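Local coordinates for PmbA-related protein (Thermotoga maritima, PDB 1VL4) that is a putative modulator of DNA gyrase of the peptidase U62 family and may act as a metallopeptidase, as its relatives are thought to, at residues N241-L245 with D425-S429; L247-F251 with F412-L416; R342-L348 with H431-V437. All coordinates share one frame. Residue numbers count along the deposited sequence, not the author numbering.

Interaction 1 of 3, residues N241-L245 with D425-S429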
loop_
_atom_site.group_PDB
_atom_site.type_symbol
_atom_site.label_atom_id
_atom_site.label_comp_id
_atom_site.label_asym_id
_atom_site.label_seq_id
_atom_site.Cartn_x
_atom_site.Cartn_y
_atom_site.Cartn_z
ATOM N N ASN A 241 8.222 -23.642 -10.076
ATOM C CA ASN A 241 8.974 -22.404 -9.885
ATOM C C ASN A 241 8.111 -21.172 -9.548
ATOM O O ASN A 241 8.391 -20.449 -8.588
ATOM C CB ASN A 241 9.984 -22.136 -11.061
ATOM C CG ASN A 241 9.379 -22.199 -12.465
ATOM O OD1 ASN A 241 8.166 -22.081 -12.663
ATOM N ND2 ASN A 241 10.271 -22.323 -13.473
ATOM N N THR A 242 7.072 -20.942 -10.334
ATOM C CA THR A 242 6.197 -19.779 -10.139
ATOM C C THR A 242 5.555 -19.729 -8.736
ATOM O O THR A 242 5.415 -18.652 -8.176
ATOM C CB THR A 242 5.067 -19.763 -11.169
ATOM O OG1 THR A 242 4.465 -21.060 -11.215
ATOM C CG2 THR A 242 5.603 -19.477 -12.535
ATOM N N ALA A 243 5.165 -20.882 -8.174
ATOM C CA ALA A 243 4.615 -20.906 -6.794
ATOM C C ALA A 243 5.751 -20.660 -5.776
ATOM O O ALA A 243 5.620 -19.871 -4.824
ATOM C CB ALA A 243 3.904 -22.218 -6.526
ATOM N N LEU A 244 6.894 -21.292 -6.002
ATOM C CA LEU A 244 7.974 -21.239 -5.034
ATOM C C LEU A 244 8.577 -19.852 -4.997
ATOM O O LEU A 244 8.976 -19.395 -3.932
ATOM C CB LEU A 244 9.021 -22.310 -5.342
ATOM C CG LEU A 244 10.216 -22.378 -4.405
ATOM C CD1 LEU A 244 9.773 -22.751 -2.989
ATOM C CD2 LEU A 244 11.198 -23.398 -4.949
ATOM N N LEU A 245 8.646 -19.188 -6.152
ATOM C CA LEU A 245 9.146 -17.810 -6.226
ATOM C C LEU A 245 8.364 -16.911 -5.252
ATOM O O LEU A 245 8.971 -16.079 -4.605
ATOM C CB LEU A 245 9.033 -17.216 -7.645
ATOM C CG LEU A 245 10.045 -17.713 -8.649
ATOM C CD1 LEU A 245 9.613 -17.322 -10.045
ATOM C CD2 LEU A 245 11.433 -17.153 -8.277
ATOM N N ASP A 425 14.777 -25.717 -13.915
ATOM C CA ASP A 425 13.907 -24.777 -14.620
ATOM C C ASP A 425 13.820 -23.507 -13.799
ATOM O O ASP A 425 12.780 -23.165 -13.268
ATOM C CB ASP A 425 12.500 -25.351 -14.888
ATOM C CG ASP A 425 11.805 -25.853 -13.623
ATOM O OD1 ASP A 425 12.518 -26.216 -12.667
ATOM O OD2 ASP A 425 10.555 -25.899 -13.598
ATOM N N VAL A 426 14.940 -22.799 -13.747
ATOM C CA VAL A 426 15.070 -21.578 -12.962
ATOM C C VAL A 426 14.293 -20.424 -13.599
ATOM O O VAL A 426 14.335 -20.231 -14.813
ATOM C CB VAL A 426 16.549 -21.191 -12.849
ATOM C CG1 VAL A 426 16.691 -19.807 -12.161
ATOM C CG2 VAL A 426 17.301 -22.275 -12.096
ATOM N N LYS A 427 13.511 -19.726 -12.780
ATOM C CA LYS A 427 12.764 -18.567 -13.193
ATOM C C LYS A 427 13.094 -17.430 -12.215
ATOM O O LYS A 427 13.321 -17.642 -11.025
ATOM C CB LYS A 427 11.252 -18.839 -13.212
ATOM C CG LYS A 427 10.408 -17.669 -13.709
ATOM C CD LYS A 427 9.024 -18.054 -14.104
ATOM C CE LYS A 427 8.109 -16.840 -14.334
ATOM N NZ LYS A 427 8.452 -15.991 -15.500
ATOM N N VAL A 428 13.088 -16.210 -12.734
ATOM C CA VAL A 428 13.426 -15.028 -11.940
ATOM C C VAL A 428 12.162 -14.210 -11.610
ATOM O O VAL A 428 11.267 -14.021 -12.463
ATOM C CB VAL A 428 14.452 -14.165 -12.739
ATOM C CG1 VAL A 428 14.714 -12.817 -12.020
ATOM C CG2 VAL A 428 15.676 -14.852 -12.897
ATOM N N SER A 429 12.058 -13.722 -10.371
ATOM C CA SER A 429 11.014 -12.813 -10.007
ATOM C C SER A 429 11.704 -11.518 -9.542
ATOM O O SER A 429 12.855 -11.263 -9.898
ATOM C CB SER A 429 10.136 -13.406 -8.882
ATOM O OG SER A 429 8.956 -12.672 -8.730
HETATM O O HOH W 1 7.710 -13.735 -6.431
#
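Asn241 opens helix 241-247 and reaches straight across to the other segment. Its ND2 donates a hydrogen bond to Asp425 O at 2.7 Å, and Asn241 ND2 also lies 3.6 Å from Lys427 CB. OD2 of Asp425 is hydrogen-bonded to Ser436 OG. Next, Thr242 sits to the side and lays its CG2 4.0 Å from CD of Lys427. The hydroxyl of Thr242 is hydrogen-bonded to Thr369 O. The Lys427 chain thus passes over the first turn of the helix, and its amine goes on to Tyr199 O, on strand 194-202. The motif is a helix packed against an edge strand: 427-428 is an outermost strand, within this chain, of a mixed sheet in the C-terminal family region. One turn on, Leu245 N is hydrogen-bonded to Asn241 O at 2.8 Å, which brings the Leu245 side chain round to the strand. Leu245 CD2 is 3.4 Å from Lys427 O and 4.0 Å from Ser429 CB. A water also links Ser429 OG, at 2.8 Å, to Leu245 O, weakly, at 3.2 Å.

Interaction 2 of 3, residues L247-F251 with F412-L416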
loop_
_atom_site.group_PDB
_atom_site.type_symbol
_atom_site.label_atom_id
_atom_site.label_comp_id
_atom_site.label_asym_id
_atom_site.label_seq_id
_atom_site.Cartn_x
_atom_site.Cartn_y
_atom_site.Cartn_z
ATOM N N LEU A 247 6.396 -18.068 -2.571
ATOM C CA LEU A 247 6.449 -18.639 -1.254
ATOM C C LEU A 247 7.747 -18.306 -0.557
ATOM O O LEU A 247 7.734 -17.971 0.641
ATOM C CB LEU A 247 6.225 -20.168 -1.320
ATOM C CG LEU A 247 6.049 -20.830 0.061
ATOM C CD1 LEU A 247 4.827 -20.289 0.790
ATOM C CD2 LEU A 247 5.910 -22.302 -0.093
ATOM N N MET A 248 8.855 -18.330 -1.316
ATOM C CA MET A 248 10.194 -18.043 -0.804
ATOM C C MET A 248 10.296 -16.660 -0.166
ATOM O O MET A 248 11.228 -16.391 0.582
ATOM C CB MET A 248 11.233 -18.022 -1.944
ATOM C CG MET A 248 11.732 -19.328 -2.381
ATOM S SD MET A 248 12.693 -19.034 -3.891
ATOM C CE MET A 248 14.194 -18.251 -3.361
ATOM N N GLU A 249 9.456 -15.733 -0.590
ATOM C CA GLU A 249 9.480 -14.407 -0.007
ATOM C C GLU A 249 9.299 -14.420 1.489
ATOM O O GLU A 249 9.810 -13.521 2.176
ATOM C CB GLU A 249 8.408 -13.523 -0.647
ATOM C CG GLU A 249 8.729 -13.392 -2.137
ATOM C CD GLU A 249 8.512 -12.026 -2.618
ATOM O OE1 GLU A 249 7.326 -11.710 -2.849
ATOM O OE2 GLU A 249 9.523 -11.276 -2.718
ATOM N N MET A 250 8.601 -15.429 2.012
ATOM C CA MET A 250 8.411 -15.498 3.471
ATOM C C MET A 250 9.701 -15.882 4.228
ATOM O O MET A 250 9.781 -15.786 5.452
ATOM C CB MET A 250 7.237 -16.400 3.796
ATOM C CG MET A 250 7.545 -17.899 3.912
ATOM S SD MET A 250 6.027 -18.787 4.381
ATOM C CE MET A 250 5.830 -18.364 6.120
ATOM N N PHE A 251 10.731 -16.273 3.487
ATOM C CA PHE A 251 12.027 -16.565 4.083
ATOM C C PHE A 251 12.808 -15.275 4.373
ATOM O O PHE A 251 13.699 -15.239 5.206
ATOM C CB PHE A 251 12.807 -17.441 3.111
ATOM C CG PHE A 251 14.010 -18.118 3.710
ATOM C CD1 PHE A 251 13.901 -18.882 4.853
ATOM C CD2 PHE A 251 15.246 -17.992 3.114
ATOM C CE1 PHE A 251 15.042 -19.508 5.402
ATOM C CE2 PHE A 251 16.363 -18.619 3.627
ATOM C CZ PHE A 251 16.266 -19.386 4.766
ATOM N N PHE A 412 7.109 -23.240 6.538
ATOM C CA PHE A 412 8.128 -23.029 5.530
ATOM C C PHE A 412 9.453 -23.768 5.837
ATOM O O PHE A 412 10.072 -24.306 4.922
ATOM C CB PHE A 412 8.378 -21.520 5.307
ATOM C CG PHE A 412 9.225 -21.237 4.094
ATOM C CD1 PHE A 412 8.703 -21.403 2.822
ATOM C CD2 PHE A 412 10.574 -20.910 4.225
ATOM C CE1 PHE A 412 9.515 -21.196 1.690
ATOM C CE2 PHE A 412 11.372 -20.713 3.125
ATOM C CZ PHE A 412 10.841 -20.875 1.845
ATOM N N LEU A 413 9.859 -23.824 7.108
ATOM C CA LEU A 413 11.116 -24.477 7.464
ATOM C C LEU A 413 11.033 -25.981 7.265
ATOM O O LEU A 413 11.971 -26.571 6.750
ATOM C CB LEU A 413 11.574 -24.140 8.883
ATOM C CG LEU A 413 11.874 -22.641 9.124
ATOM C CD1 LEU A 413 12.469 -22.397 10.531
ATOM C CD2 LEU A 413 12.762 -22.068 8.029
ATOM N N ASP A 414 9.907 -26.578 7.620
ATOM C CA ASP A 414 9.667 -27.997 7.361
ATOM C C ASP A 414 9.618 -28.283 5.866
ATOM O O ASP A 414 10.099 -29.288 5.421
ATOM C CB ASP A 414 8.345 -28.449 7.979
ATOM C CG ASP A 414 8.403 -28.539 9.495
ATOM O OD1 ASP A 414 9.433 -29.026 10.030
ATOM O OD2 ASP A 414 7.409 -28.139 10.147
ATOM N N LEU A 415 8.997 -27.407 5.104
ATOM C CA LEU A 415 9.055 -27.479 3.647
ATOM C C LEU A 415 10.497 -27.598 3.137
ATOM O O LEU A 415 10.793 -28.487 2.332
ATOM C CB LEU A 415 8.403 -26.237 3.038
ATOM C CG LEU A 415 8.138 -26.321 1.534
ATOM C CD1 LEU A 415 6.844 -25.621 1.177
ATOM C CD2 LEU A 415 9.305 -25.763 0.730
ATOM N N LEU A 416 11.376 -26.706 3.620
ATOM C CA LEU A 416 12.779 -26.714 3.264
ATOM C C LEU A 416 13.408 -28.040 3.603
ATOM O O LEU A 416 14.246 -28.526 2.832
ATOM C CB LEU A 416 13.581 -25.582 3.949
ATOM C CG LEU A 416 13.260 -24.145 3.513
ATOM C CD1 LEU A 416 14.025 -23.094 4.348
ATOM C CD2 LEU A 416 13.488 -23.952 2.019
#
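The Phe412 side chain is the main projection here. It stands on the first turn of helix 412-417, with CA-to-CB pointing at segment 247-251. Its ring enters a hollow lined by Leu247, Met248, Met250 and Phe251. Two backbone hydrogen bonds keep that segment tightly wound: Met250 N to Leu247 O at 3.0 Å, and Phe251 N to Met248 O at 2.9 Å. The winding sets Leu247 and Met250 toward the helix. CG of Met250 lies over one face of the Phe412 ring. Met250 CG is 4.1 Å from the centroid of the Phe412 ring, a CH-pi contact, and Met250 SD is 4.8 Å from it, an oblique Met-aromatic contact. Leu247 CG is 3.8 Å from Phe412 CE1. At the tip of the ring, Phe412 CZ meets Met248 CA at 3.9 Å, so the backbone forms the floor of the hollow. Phe251 lies obliquely to Phe412, with planes at 43° and centroids 5.7 Å apart. The Phe251 ring is a second bump, with CE1 3.9 Å from Leu416 CD1 and 4.3 Å from Leu413 CD2. Leu247 CD2 touches Leu415 CD1 at 3.7 Å. Phe385 and Leu387 of strand 384-395 adjoin the same cluster. This is apolar core packing, in which the end of helix 241-247 and the short 3-10 turn after it are joined to helix 412-417 within the C-terminal family region.

Interaction 3 of 3, residues R342-L348 with H431-V437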
loop_
_atom_site.group_PDB
_atom_site.type_symbol
_atom_site.label_atom_id
_atom_site.label_comp_id
_atom_site.label_asym_id
_atom_site.label_seq_id
_atom_site.Cartn_x
_atom_site.Cartn_y
_atom_site.Cartn_z
ATOM N N ARG A 342 17.466 -6.966 3.519
ATOM C CA ARG A 342 17.012 -7.948 2.562
ATOM C C ARG A 342 18.110 -8.421 1.609
ATOM O O ARG A 342 19.097 -7.752 1.416
ATOM C CB ARG A 342 15.787 -7.445 1.769
ATOM C CG ARG A 342 16.088 -6.359 0.775
ATOM C CD ARG A 342 14.901 -6.046 -0.180
ATOM N NE ARG A 342 15.078 -4.759 -0.873
ATOM C CZ ARG A 342 15.893 -4.532 -1.904
ATOM N NH1 ARG A 342 16.664 -5.505 -2.431
ATOM N NH2 ARG A 342 15.943 -3.303 -2.407
ATOM N N PRO A 343 17.906 -9.604 1.020
ATOM C CA PRO A 343 18.758 -10.089 -0.046
ATOM C C PRO A 343 18.568 -9.242 -1.286
ATOM O O PRO A 343 17.576 -8.513 -1.394
ATOM C CB PRO A 343 18.242 -11.536 -0.306
ATOM C CG PRO A 343 16.932 -11.604 0.252
ATOM C CD PRO A 343 16.764 -10.509 1.273
ATOM N N VAL A 344 19.503 -9.342 -2.213
ATOM C CA VAL A 344 19.380 -8.622 -3.473
ATOM C C VAL A 344 18.587 -9.557 -4.410
ATOM O O VAL A 344 17.465 -9.264 -4.763
ATOM C CB VAL A 344 20.774 -8.207 -4.036
ATOM C CG1 VAL A 344 20.631 -7.535 -5.362
ATOM C CG2 VAL A 344 21.506 -7.250 -3.027
ATOM N N ASN A 345 19.196 -10.666 -4.802
ATOM C CA ASN A 345 18.483 -11.739 -5.485
ATOM C C ASN A 345 18.586 -12.971 -4.611
ATOM O O ASN A 345 19.679 -13.454 -4.357
ATOM C CB ASN A 345 19.092 -12.041 -6.829
ATOM C CG ASN A 345 19.010 -10.854 -7.810
ATOM O OD1 ASN A 345 17.973 -10.624 -8.415
ATOM N ND2 ASN A 345 20.157 -10.133 -7.994
ATOM N N LEU A 346 17.466 -13.456 -4.120
ATOM C CA LEU A 346 17.507 -14.642 -3.279
ATOM C C LEU A 346 17.218 -15.851 -4.166
ATOM O O LEU A 346 16.081 -16.040 -4.552
ATOM C CB LEU A 346 16.486 -14.566 -2.149
ATOM C CG LEU A 346 16.573 -15.720 -1.118
ATOM C CD1 LEU A 346 17.856 -15.625 -0.339
ATOM C CD2 LEU A 346 15.394 -15.721 -0.228
ATOM N N MET A 347 18.237 -16.697 -4.373
ATOM C CA MET A 347 18.190 -17.777 -5.333
ATOM C C MET A 347 18.293 -19.154 -4.704
ATOM O O MET A 347 19.285 -19.475 -4.069
ATOM C CB MET A 347 19.314 -17.620 -6.356
ATOM C CG MET A 347 19.331 -18.699 -7.413
ATOM S SD MET A 347 20.407 -18.292 -8.754
ATOM C CE MET A 347 20.208 -19.691 -9.830
ATOM N N LEU A 348 17.320 -19.997 -5.004
ATOM C CA LEU A 348 17.442 -21.431 -4.736
ATOM C C LEU A 348 18.192 -22.057 -5.893
ATOM O O LEU A 348 17.794 -21.918 -7.052
ATOM C CB LEU A 348 16.064 -22.101 -4.579
ATOM C CG LEU A 348 16.146 -23.643 -4.452
ATOM C CD1 LEU A 348 16.564 -23.928 -3.076
ATOM C CD2 LEU A 348 14.846 -24.316 -4.706
ATOM N N HIS A 431 12.607 -10.335 -6.363
ATOM C CA HIS A 431 13.661 -10.471 -5.378
ATOM C C HIS A 431 14.052 -11.936 -5.127
ATOM O O HIS A 431 14.897 -12.221 -4.301
ATOM C CB HIS A 431 13.200 -9.813 -4.070
ATOM C CG HIS A 431 12.527 -8.483 -4.271
ATOM N ND1 HIS A 431 13.231 -7.317 -4.516
ATOM C CD2 HIS A 431 11.211 -8.146 -4.317
ATOM C CE1 HIS A 431 12.379 -6.317 -4.677
ATOM N NE2 HIS A 431 11.145 -6.791 -4.568
ATOM N N THR A 432 13.390 -12.854 -5.813
ATOM C CA THR A 432 13.615 -14.282 -5.668
ATOM C C THR A 432 13.830 -14.892 -7.050
ATOM O O THR A 432 13.396 -14.364 -8.086
ATOM C CB THR A 432 12.449 -14.982 -4.940
ATOM O OG1 THR A 432 11.222 -14.721 -5.607
ATOM C CG2 THR A 432 12.311 -14.516 -3.504
ATOM N N ILE A 433 14.578 -15.993 -7.062
ATOM C CA ILE A 433 14.891 -16.770 -8.244
ATOM C C ILE A 433 14.889 -18.222 -7.863
ATOM O O ILE A 433 15.477 -18.581 -6.838
ATOM C CB ILE A 433 16.291 -16.448 -8.698
ATOM C CG1 ILE A 433 16.407 -14.928 -8.999
ATOM C CG2 ILE A 433 16.715 -17.363 -9.853
ATOM C CD1 ILE A 433 17.792 -14.564 -9.493
ATOM N N ALA A 434 14.247 -19.062 -8.662
ATOM C CA ALA A 434 14.075 -20.452 -8.258
ATOM C C ALA A 434 13.650 -21.342 -9.376
ATOM O O ALA A 434 12.955 -20.897 -10.267
ATOM C CB ALA A 434 13.044 -20.575 -7.107
ATOM N N PRO A 435 14.012 -22.637 -9.265
ATOM C CA PRO A 435 13.434 -23.700 -10.086
ATOM C C PRO A 435 12.245 -24.333 -9.392
ATOM O O PRO A 435 11.842 -23.897 -8.329
ATOM C CB PRO A 435 14.586 -24.683 -10.190
ATOM C CG PRO A 435 15.197 -24.616 -8.823
ATOM C CD PRO A 435 15.025 -23.185 -8.348
ATOM N N SER A 436 11.635 -25.316 -10.015
ATOM C CA SER A 436 10.631 -26.136 -9.382
ATOM C C SER A 436 11.364 -27.067 -8.388
ATOM O O SER A 436 12.554 -27.298 -8.524
ATOM C CB SER A 436 9.873 -26.941 -10.436
ATOM O OG SER A 436 9.311 -26.098 -11.428
ATOM N N VAL A 437 10.638 -27.529 -7.373
ATOM C CA VAL A 437 11.116 -28.520 -6.403
ATOM C C VAL A 437 10.069 -29.580 -6.136
ATOM O O VAL A 437 8.832 -29.355 -6.309
ATOM C CB VAL A 437 11.488 -27.874 -5.031
ATOM C CG1 VAL A 437 12.603 -26.865 -5.208
ATOM C CG2 VAL A 437 10.235 -27.232 -4.342
#
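Strands 345-348 and 432-434 run parallel, at 18°, as neighbours in a mixed beta-sheet. Leu346 pairs with Thr432 and Met347 with Ile433. The hydrogen bonds follow the parallel pattern: Leu346 N to His431 O at 2.9 Å, Ile433 N to Leu346 O at 2.9 Å and Leu348 N to Ile433 O at 3.0 Å. Side chains alternate between the faces. Met347 and Ile433 share one. Met347 is t at all three chi angles, so it lies extended, and its CG is 3.8 Å from Ile433 CG2. Ile433 is m at chi1 and t at chi2, which carries CD1 to 3.9 Å from Asn345 CB. Leu346 and Thr432 lie on the other face. The p rotamer of Thr432 sends OG1 to Leu245 O, on helix 241-247. Strand 282-285 flanks strand 345-348 on its other side and takes ND2 of Asn345 through Leu285 O. Leu348, t at chi1 and p at chi2, reaches beyond the paired region. Leu348 CD2 lies 3.8 Å from Pro435 CD and 3.4 Å from Val437 CG1.

Overall arrangement
From the N terminus, helix 241-247 comes first, directly after strand 233-239. Interaction 1 closes the longest loop, from this helix to strand 427-428. Interaction 2 starts at the last residue of the helix and closes a shorter loop at helix 412-417, so it nests within interaction 1. Interaction 3 begins inside both loops, at strand 345-348, and ends beyond them at strand 432-434. It therefore crosses the other two. Strand 427-428 leads into strand 432-434, and the two are neighbours in one sheet. Interactions 1 and 3 also meet through Asp425 and Ser436. Met248 of interaction 2 packs on Leu346 and Ala434 of interaction 3. Together the contacts tie this sheet to helices 241-247 and 412-417.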